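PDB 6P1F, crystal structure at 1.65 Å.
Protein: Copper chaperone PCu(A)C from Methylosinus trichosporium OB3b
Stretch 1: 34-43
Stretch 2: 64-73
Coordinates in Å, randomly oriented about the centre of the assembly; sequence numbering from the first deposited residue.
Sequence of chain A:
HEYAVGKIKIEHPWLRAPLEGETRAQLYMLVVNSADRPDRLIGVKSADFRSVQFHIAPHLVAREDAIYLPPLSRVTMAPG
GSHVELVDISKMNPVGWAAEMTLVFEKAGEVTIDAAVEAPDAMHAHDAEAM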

ATOM      1  N   SER A  34       4.673  14.302  -6.280  1.00 19.34           N
ATOM      2  CA  SER A  34       5.276  15.619  -6.395  1.00 17.38           C
ATOM      3  C   SER A  34       5.164  16.207  -7.791  1.00 18.47           C
ATOM      4  O   SER A  34       5.705  17.282  -8.029  1.00 21.11           O
ATOM      5  CB  SER A  34       6.754  15.575  -5.999  1.00 22.83           C
ATOM      6  OG  SER A  34       6.804  15.360  -4.619  1.00 30.78           O
ATOM      7  N   ALA A  35       4.473  15.530  -8.705  1.00 16.08           N
ATOM      8  CA  ALA A  35       4.255  16.093 -10.052  1.00 16.36           C
ATOM      9  C   ALA A  35       3.202  17.197 -10.054  1.00 22.04           C
ATOM     10  O   ALA A  35       2.295  17.225  -9.215  1.00 19.21           O
ATOM     11  CB  ALA A  35       3.824  14.996 -11.054  1.00 15.10           C
ATOM     12  N   ASP A  36       3.322  18.084 -11.034  1.00 19.35           N
ATOM     13  CA  ASP A  36       2.335  19.122 -11.308  1.00 21.02           C
ATOM     14  C   ASP A  36       1.144  18.585 -12.067  1.00 24.47           C
ATOM     15  O   ASP A  36       0.307  19.368 -12.506  1.00 27.30           O
ATOM     16  CB  ASP A  36       2.932  20.227 -12.186  1.00 27.19           C
ATOM     17  CG  ASP A  36       3.885  21.098 -11.457  1.00 46.04           C
ATOM     18  OD1 ASP A  36       3.896  21.022 -10.212  1.00 47.31           O
ATOM     19  OD2 ASP A  36       4.610  21.864 -12.136  1.00 61.18           O
ATOM     20  N   ARG A  37       1.139  17.277 -12.305  1.00 21.02           N
ATOM     21  CA  ARG A  37       0.086  16.586 -13.066  1.00 26.53           C
ATOM     22  C   ARG A  37      -0.344  15.405 -12.211  1.00 23.12           C
ATOM     23  O   ARG A  37       0.413  14.954 -11.354  1.00 19.05           O
ATOM     24  CB  ARG A  37       0.587  16.094 -14.433  1.00 28.60           C
ATOM     25  CG  ARG A  37       1.479  17.070 -15.191  1.00 47.67           C
ATOM     26  CD  ARG A  37       0.782  17.626 -16.428  1.00 54.48           C
ATOM     27  NE  ARG A  37       0.487  16.589 -17.415  1.00 66.38           N
ATOM     28  CZ  ARG A  37      -0.589  16.584 -18.200  1.00 73.20           C
ATOM     29  NH1 ARG A  37      -1.487  17.564 -18.113  1.00 57.87           N
ATOM     30  NH2 ARG A  37      -0.773  15.594 -19.067  1.00 62.36           N
ATOM     31  N   PRO A  38      -1.578  14.921 -12.398  1.00 18.88           N
ATOM     32  CA  PRO A  38      -2.016  13.833 -11.542  1.00 16.52           C
ATOM     33  C   PRO A  38      -1.367  12.517 -11.951  1.00 18.53           C
ATOM     34  O   PRO A  38      -0.778  12.393 -13.026  1.00 20.44           O
ATOM     35  CB  PRO A  38      -3.550  13.777 -11.777  1.00 19.53           C
ATOM     36  CG  PRO A  38      -3.724  14.377 -13.140  1.00 26.15           C
ATOM     37  CD  PRO A  38      -2.653  15.436 -13.268  1.00 23.75           C
ATOM     38  N   ASP A  39      -1.426  11.549 -11.052  1.00 16.78           N
ATOM     39  CA  ASP A  39      -1.002  10.202 -11.378  1.00 15.59           C
ATOM     40  C   ASP A  39      -2.086   9.262 -10.830  1.00 15.33           C
ATOM     41  O   ASP A  39      -3.053   9.706 -10.224  1.00 17.99           O
ATOM     42  CB  ASP A  39       0.383   9.865 -10.765  1.00 16.81           C
ATOM     43  CG  ASP A  39       1.147   8.810 -11.562  1.00 19.03           C
ATOM     44  OD1 ASP A  39       0.535   7.936 -12.190  1.00 18.55           O
ATOM     45  OD2 ASP A  39       2.401   8.838 -11.523  1.00 18.93           O
ATOM     46  N   ARG A  40      -1.922   7.971 -11.059  1.00 16.41           N
ATOM     47  CA  ARG A  40      -2.884   6.986 -10.540  1.00 13.52           C
ATOM     48  C   ARG A  40      -2.138   5.731 -10.195  1.00 13.82           C
ATOM     49  O   ARG A  40      -1.413   5.216 -11.021  1.00 15.35           O
ATOM     50  CB  ARG A  40      -3.973   6.668 -11.585  1.00 19.99           C
ATOM     51  CG  ARG A  40      -5.176   5.904 -10.998  1.00 30.05           C
ATOM     52  CD  ARG A  40      -6.235   5.620 -12.081  1.00 36.99           C
ATOM     53  NE  ARG A  40      -6.105   6.614 -13.133  1.00 52.86           N
ATOM     54  CZ  ARG A  40      -6.918   7.648 -13.288  1.00 48.54           C
ATOM     55  NH1 ARG A  40      -7.976   7.792 -12.491  1.00 46.27           N
ATOM     56  NH2 ARG A  40      -6.687   8.512 -14.264  1.00 41.54           N
ATOM     57  N   LEU A  41      -2.324   5.255  -8.961  1.00 16.18           N
ATOM     58  CA  LEU A  41      -1.815   3.949  -8.570  1.00 16.65           C
ATOM     59  C   LEU A  41      -2.802   2.923  -9.059  1.00 16.46           C
ATOM     60  O   LEU A  41      -3.904   2.835  -8.513  1.00 18.64           O
ATOM     61  CB  LEU A  41      -1.652   3.876  -7.053  1.00 16.78           C
ATOM     62  CG  LEU A  41      -1.226   2.495  -6.536  1.00 18.64           C
ATOM     63  CD1 LEU A  41      -0.002   1.957  -7.183  1.00 17.92           C
ATOM     64  CD2 LEU A  41      -1.026   2.571  -5.029  1.00 20.45           C
ATOM     65  N   ILE A  42      -2.461   2.216 -10.128  1.00 16.76           N
ATOM     66  CA  ILE A  42      -3.441   1.345 -10.790  1.00 18.89           C
ATOM     67  C   ILE A  42      -3.262  -0.161 -10.574  1.00 26.09           C
ATOM     68  O   ILE A  42      -4.101  -0.952 -10.981  1.00 24.12           O
ATOM     69  CB  ILE A  42      -3.457   1.587 -12.304  1.00 20.09           C
ATOM     70  CG1 ILE A  42      -2.109   1.251 -12.936  1.00 23.17           C
ATOM     71  CG2 ILE A  42      -3.833   3.018 -12.615  1.00 22.87           C
ATOM     72  CD1 ILE A  42      -2.152   1.289 -14.447  1.00 25.25           C
ATOM     73  N   GLY A  43      -2.178  -0.572  -9.942  1.00 21.35           N
ATOM     74  CA  GLY A  43      -1.973  -1.991  -9.736  1.00 25.72           C
ATOM     75  C   GLY A  43      -1.012  -2.254  -8.614  1.00 23.51           C
ATOM     76  O   GLY A  43      -0.125  -1.429  -8.335  1.00 20.55           O
ATOM     77  N   GLU A  64     -11.796   1.209  -3.323  1.00 14.96           N
ATOM     78  CA  GLU A  64     -11.552   1.372  -4.748  1.00 13.98           C
ATOM     79  C   GLU A  64     -10.345   0.540  -5.150  1.00 17.95           C
ATOM     80  O   GLU A  64      -9.585   0.084  -4.293  1.00 19.81           O
ATOM     81  CB  GLU A  64     -11.348   2.839  -5.081  1.00 15.82           C
ATOM     82  CG  GLU A  64     -10.342   3.556  -4.179  1.00 19.64           C
ATOM     83  CD  GLU A  64     -10.557   5.063  -4.219  1.00 28.94           C
ATOM     84  OE1 GLU A  64      -9.969   5.711  -5.105  1.00 33.19           O
ATOM     85  OE2 GLU A  64     -11.343   5.593  -3.405  1.00 27.91           O
ATOM     86  N   ASP A  65     -10.192   0.273  -6.443  1.00 14.08           N
ATOM     87  CA  ASP A  65      -9.079  -0.608  -6.828  1.00 15.68           C
ATOM     88  C   ASP A  65      -7.913   0.111  -7.479  1.00 17.85           C
ATOM     89  O   ASP A  65      -7.003  -0.527  -8.030  1.00 20.00           O
ATOM     90  CB  ASP A  65      -9.611  -1.732  -7.742  1.00 18.78           C
ATOM     91  CG  ASP A  65      -9.924  -1.270  -9.128  1.00 20.69           C
ATOM     92  OD1 ASP A  65      -9.940  -0.060  -9.409  1.00 23.92           O
ATOM     93  OD2 ASP A  65     -10.168  -2.175  -9.960  1.00 26.41           O
ATOM     94  N   ALA A  66      -7.938   1.431  -7.377  1.00 16.21           N
ATOM     95  CA  ALA A  66      -6.862   2.302  -7.825  1.00 17.47           C
ATOM     96  C   ALA A  66      -6.915   3.534  -6.933  1.00 23.09           C
ATOM     97  O   ALA A  66      -7.896   3.742  -6.224  1.00 24.96           O
ATOM     98  CB  ALA A  66      -7.012   2.670  -9.287  1.00 18.20           C
ATOM     99  N   ILE A  67      -5.855   4.327  -6.922  1.00 17.42           N
ATOM    100  CA  ILE A  67      -5.925   5.596  -6.226  1.00 18.63           C
ATOM    101  C   ILE A  67      -5.607   6.695  -7.219  1.00 18.69           C
ATOM    102  O   ILE A  67      -4.530   6.678  -7.790  1.00 16.76           O
ATOM    103  CB  ILE A  67      -4.909   5.701  -5.071  1.00 21.67           C
ATOM    104  CG1 ILE A  67      -5.055   4.565  -4.059  1.00 27.54           C
ATOM    105  CG2 ILE A  67      -5.050   7.059  -4.371  1.00 22.14           C
ATOM    106  CD1 ILE A  67      -3.979   4.626  -2.949  1.00 23.85           C
ATOM    107  N   TYR A  68      -6.535   7.627  -7.441  1.00 17.70           N
ATOM    108  CA  TYR A  68      -6.174   8.822  -8.189  1.00 17.39           C
ATOM    109  C   TYR A  68      -5.414   9.770  -7.264  1.00 16.02           C
ATOM    110  O   TYR A  68      -5.860  10.095  -6.164  1.00 17.18           O
ATOM    111  CB  TYR A  68      -7.434   9.503  -8.751  1.00 18.72           C
ATOM    112  CG  TYR A  68      -7.207  10.841  -9.427  1.00 15.90           C
ATOM    113  CD1 TYR A  68      -6.763  10.918 -10.751  1.00 17.53           C
ATOM    114  CD2 TYR A  68      -7.473  12.024  -8.757  1.00 20.62           C
ATOM    115  CE1 TYR A  68      -6.600  12.145 -11.380  1.00 16.98           C
ATOM    116  CE2 TYR A  68      -7.318  13.246  -9.377  1.00 18.92           C
ATOM    117  CZ  TYR A  68      -6.870  13.302 -10.681  1.00 18.72           C
ATOM    118  OH  TYR A  68      -6.732  14.540 -11.264  1.00 23.40           O
ATOM    119  N   LEU A  69      -4.249  10.189  -7.725  1.00 18.48           N
ATOM    120  CA  LEU A  69      -3.402  11.120  -7.010  1.00 17.92           C
ATOM    121  C   LEU A  69      -3.342  12.471  -7.689  1.00 17.75           C
ATOM    122  O   LEU A  69      -2.679  12.590  -8.710  1.00 19.22           O
ATOM    123  CB  LEU A  69      -1.987  10.555  -6.965  1.00 16.60           C
ATOM    124  CG  LEU A  69      -1.945   9.166  -6.344  1.00 21.43           C
ATOM    125  CD1 LEU A  69      -0.686   8.435  -6.798  1.00 23.89           C
ATOM    126  CD2 LEU A  69      -1.945   9.376  -4.839  1.00 23.34           C
ATOM    127  N   PRO A  70      -4.013  13.488  -7.140  1.00 16.83           N
ATOM    128  CA  PRO A  70      -3.949  14.849  -7.682  1.00 16.04           C
ATOM    129  C   PRO A  70      -2.507  15.340  -7.723  1.00 17.14           C
ATOM    130  O   PRO A  70      -1.668  14.798  -6.992  1.00 18.15           O
ATOM    131  CB  PRO A  70      -4.762  15.676  -6.685  1.00 22.48           C
ATOM    132  CG  PRO A  70      -5.682  14.710  -6.061  1.00 18.57           C
ATOM    133  CD  PRO A  70      -5.001  13.367  -6.050  1.00 19.87           C
ATOM    134  N   PRO A  71      -2.243  16.364  -8.527  1.00 19.80           N
ATOM    135  CA  PRO A  71      -0.921  17.000  -8.483  1.00 16.11           C
ATOM    136  C   PRO A  71      -0.607  17.460  -7.058  1.00 16.31           C
ATOM    137  O   PRO A  71      -1.507  17.867  -6.325  1.00 19.07           O
ATOM    138  CB  PRO A  71      -1.068  18.205  -9.411  1.00 21.96           C
ATOM    139  CG  PRO A  71      -2.309  17.955 -10.207  1.00 32.23           C
ATOM    140  CD  PRO A  71      -3.198  17.078  -9.393  1.00 21.53           C
ATOM    141  N   LEU A  72       0.671  17.386  -6.682  1.00 16.18           N
ATOM    142  CA  LEU A  72       1.154  17.958  -5.420  1.00 16.66           C
ATOM    143  C   LEU A  72       0.320  17.510  -4.239  1.00 23.25           C
ATOM    144  O   LEU A  72      -0.163  18.339  -3.456  1.00 21.97           O
ATOM    145  CB  LEU A  72       1.164  19.477  -5.494  1.00 18.76           C
ATOM    146  CG  LEU A  72       1.904  20.061  -6.697  1.00 21.44           C
ATOM    147  CD1 LEU A  72       1.881  21.575  -6.603  1.00 27.17           C
ATOM    148  CD2 LEU A  72       3.330  19.567  -6.680  1.00 21.86           C
ATOM    149  N   SER A  73       0.125  16.199  -4.136  1.00 18.81           N
ATOM    150  CA  SER A  73      -0.728  15.624  -3.098  1.00 18.46           C
ATOM    151  C   SER A  73      -0.078  14.436  -2.456  1.00 21.67           C
ATOM    152  O   SER A  73       0.970  13.922  -2.903  1.00 19.13           O
ATOM    153  CB  SER A  73      -2.103  15.187  -3.664  1.00 20.40           C
ATOM    154  OG  SER A  73      -1.960  14.023  -4.454  1.00 25.89           O
TER
HETATM  155  O   HOH W   1      -7.162  -0.653 -11.142  1.00 40.31           O

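Residues 34-43 and 64-73 of the copper chaperone PCu(A)C run side by side in opposite directions, their strands 39-43 and 67-69 inclined at 162° with a closest axial approach of 4.6 Å. Together the two stretches bury 697 Å², and every direct hydrogen bond between them is made by backbone atoms. At the start of stretch 1, Ser-34 turns its CB away, and its contact comes through the carbonyl: O lies 3.6 Å from Leu-72 CD2. Ala-35 makes the first hydrogen bond, its O accepting from Leu-72 N at 3.0 Å; the N-H...O angle of 139° makes this the most bent of the five. The same oxygen sits 3.3 Å from Pro-71 CA. Asp-36 also starts away from stretch 2, but its carboxylate end swings nearer, bringing OD1 within 3.9 Å of Leu-72 CD2, a van der Waals approach since the leucine methyl offers no polar partner. Its backbone carbon, C, rests 3.5 Å from Pro-71 CB, whereas Arg-37 turns its CB away.

Pro-38 is more extensively covered by stretch 2 than the four residues before it. Its CD meets Pro-71 CG at 4.0 Å, one pyrrolidine ring against another, while its CB lies 3.5 Å from Tyr-68 CE1 and 3.3 Å from Tyr-68 OH, an apolar contact with the ring at CE1 and a van der Waals contact with the hydroxyl oxygen. Pro-38, which has no N-H, lies opposite Pro-70; the ladder proper begins at Asp-39. Asp-39 and Leu-69 form a hydrogen-bonded antiparallel pair: Asp-39 N donates to Leu-69 O at 2.9 Å, and Leu-69 N donates to Asp-39 O at 2.8 Å, both nearly straight at 161° and 162°. The Asp-39 carboxylate leads away from stretch 2; OD1 accepts from Arg-40 N at 2.7 Å, which occupies an amide that the register leaves without a partner across the strands, and both carboxylate oxygens are also bonded elsewhere in the structure.

Arg-40 faces Tyr-68 in the non-hydrogen-bonded pair, where the CA atoms close to 4.4 Å. Both side chains project from the same face of the sheet, and Tyr-68 CD1 lies over one face of the guanidinium, 3.8 Å from Arg-40 NH1. Beneath them, Arg-40 CA makes a CA-H...O contact of 3.2 Å with Ile-67 O. That oxygen also accepts from Leu-41 N at 2.9 Å, and Ile-67 N returns a bond to Leu-41 O, again 2.9 Å, completing the second hydrogen-bonded pair. Leu-41 and Ile-67 share the buried face with Asp-39 and Leu-69; Leu-41 CD2 approaches Ile-67 CD1 at 4.2 Å, an apolar contact between branched side chains. Leu-41 O receives a further CA-H...O contact from Ala-66 CA at 3.1 Å.

Beyond this point a water takes over: it donates to Ile-42 O and to Asp-65 O, each 3.1 Å from the water O, bridging two carbonyls that cannot bond to each other. Ala-66 CB still reaches Ile-42 CA at 4.1 Å, but Gly-43 makes no contact with stretch 2.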